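Local coordinates for protein aminomethyltransferase (Bartonella henselae, PDB 3GIR) that belongs to the aminomethyltransferase (glycine cleavage T-protein) family, pairing a folate-binding domain with a C-terminal barrel domain, at residues Leu98-Pro103 and Glu157-Gly162. Sequence-based numbering, arbitrary orientation.
Sequences LSYALP and EKRAFG
Ala101, the last residue of helix 94-101, lies across from Arg159 of helix 149-159, their CA atoms 6.0 Å apart. Arg159 makes every contact from its side. Its CG stands anti to the carbonyl carbon (chi1 -66°), and the chain runs extended from CG to NE, passing alongside Ala101. Arg159 CD packs 4.1 Å from Ala101 CB. Arg159 NH1 donates a hydrogen bond of 3.0 Å to Ala101 O. The oxygen lies near the guanidinium plane, and NH1 meets it on a lone pair, but the bond is bent, with an N-H...O angle of 138°. It ties the side chain to a backbone carbonyl in the last turn of helix 94-101. Tyr100 crosses the Arg159 side chain at about a right angle. The edge of its ring meets the backbone carbonyl of Arg159, with Tyr100 CE2 3.7 Å from Arg159 O and 4.0 Å from Arg159 CB. The guanidinium has further partners: a salt bridge from NE to Glu155, a hydrogen bond from NH2 to Leu120 O, and a cation-pi contact with Tyr293. Within the folate-binding domain, the contact joins the two helices against the five-stranded antiparallel sheet, where Arg159 touches Leu119 of strand 114-120 and Leu127 of strand 126-136.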
# COMPACT_ATOMS: atom_id res chain seq x y z
N LEU A 98 -20.54 3.46 4.39
CA LEU A 98 -19.16 3.77 4.00
C LEU A 98 -18.77 5.18 4.35
O LEU A 98 -17.65 5.42 4.80
CB LEU A 98 -18.86 3.39 2.53
CG LEU A 98 -18.77 1.87 2.35
CD1 LEU A 98 -18.88 1.62 0.83
CD2 LEU A 98 -17.45 1.29 2.94
N SER A 99 -19.72 6.10 4.21
CA SER A 99 -19.43 7.51 4.56
C SER A 99 -19.36 7.76 6.06
O SER A 99 -18.84 8.77 6.48
CB SER A 99 -20.48 8.42 3.90
OG SER A 99 -20.60 8.16 2.55
N TYR A 100 -19.84 6.84 6.86
CA TYR A 100 -19.62 6.86 8.30
C TYR A 100 -18.35 6.14 8.71
O TYR A 100 -17.53 6.62 9.51
CB TYR A 100 -20.81 6.23 8.97
CG TYR A 100 -20.61 5.99 10.44
CD1 TYR A 100 -20.48 7.05 11.33
CD2 TYR A 100 -20.55 4.72 10.96
CE1 TYR A 100 -20.28 6.84 12.67
CE2 TYR A 100 -20.38 4.50 12.31
CZ TYR A 100 -20.26 5.59 13.18
OH TYR A 100 -20.03 5.41 14.51
N ALA A 101 -18.13 4.96 8.11
CA ALA A 101 -16.98 4.15 8.51
C ALA A 101 -15.67 4.76 8.14
O ALA A 101 -14.68 4.61 8.86
CB ALA A 101 -17.07 2.66 7.96
N LEU A 102 -15.65 5.39 6.96
CA LEU A 102 -14.41 5.93 6.38
C LEU A 102 -14.60 7.40 6.03
O LEU A 102 -15.74 7.78 5.69
CB LEU A 102 -14.06 5.22 5.07
CG LEU A 102 -13.90 3.72 5.16
CD1 LEU A 102 -13.75 3.08 3.75
CD2 LEU A 102 -12.67 3.32 6.04
N PRO A 103 -13.49 8.14 5.93
CA PRO A 103 -13.61 9.57 5.54
C PRO A 103 -13.72 9.77 4.03
O PRO A 103 -12.84 10.36 3.39
CB PRO A 103 -12.32 10.20 6.10
CG PRO A 103 -11.33 9.06 6.03
CD PRO A 103 -12.12 7.78 6.28
N GLU A 157 -17.62 -4.32 10.65
CA GLU A 157 -18.85 -5.02 11.06
C GLU A 157 -19.52 -4.27 12.22
O GLU A 157 -20.74 -4.06 12.22
CB GLU A 157 -18.50 -6.43 11.52
CG GLU A 157 -19.40 -7.46 11.17
CD GLU A 157 -18.92 -8.86 11.55
OE1 GLU A 157 -19.39 -9.76 10.86
OE2 GLU A 157 -18.11 -9.06 12.53
N LYS A 158 -18.74 -3.79 13.19
CA LYS A 158 -19.34 -3.01 14.27
C LYS A 158 -19.85 -1.67 13.77
O LYS A 158 -20.88 -1.20 14.19
CB LYS A 158 -18.35 -2.79 15.42
CG LYS A 158 -17.87 -4.07 16.12
CD LYS A 158 -16.77 -3.73 17.12
CE LYS A 158 -16.24 -5.00 17.70
NZ LYS A 158 -14.92 -4.87 18.41
N ARG A 159 -19.11 -0.98 12.91
CA ARG A 159 -19.60 0.31 12.37
C ARG A 159 -20.83 0.15 11.46
O ARG A 159 -21.57 1.14 11.21
CB ARG A 159 -18.45 1.04 11.62
CG ARG A 159 -17.32 1.48 12.55
CD ARG A 159 -16.15 2.21 11.88
NE ARG A 159 -15.05 2.28 12.82
CZ ARG A 159 -13.95 3.01 12.69
NH1 ARG A 159 -13.79 3.83 11.65
NH2 ARG A 159 -13.04 2.86 13.63
N ALA A 160 -21.04 -1.06 10.96
CA ALA A 160 -22.21 -1.41 10.17
C ALA A 160 -23.44 -1.80 11.00
O ALA A 160 -24.50 -2.00 10.42
CB ALA A 160 -21.88 -2.53 9.15
N PHE A 161 -23.29 -1.92 12.31
CA PHE A 161 -24.43 -2.38 13.15
C PHE A 161 -25.72 -1.59 12.87
O PHE A 161 -26.82 -2.17 12.75
CB PHE A 161 -24.12 -2.22 14.62
CG PHE A 161 -23.26 -3.29 15.23
CD1 PHE A 161 -23.08 -4.55 14.66
CD2 PHE A 161 -22.58 -3.00 16.40
CE1 PHE A 161 -22.29 -5.51 15.31
CE2 PHE A 161 -21.83 -3.99 17.01
CZ PHE A 161 -21.68 -5.17 16.46
N GLY A 162 -25.61 -0.29 12.77
CA GLY A 162 -26.82 0.50 12.49
C GLY A 162 -27.36 0.44 11.06
O GLY A 162 -28.53 0.85 10.79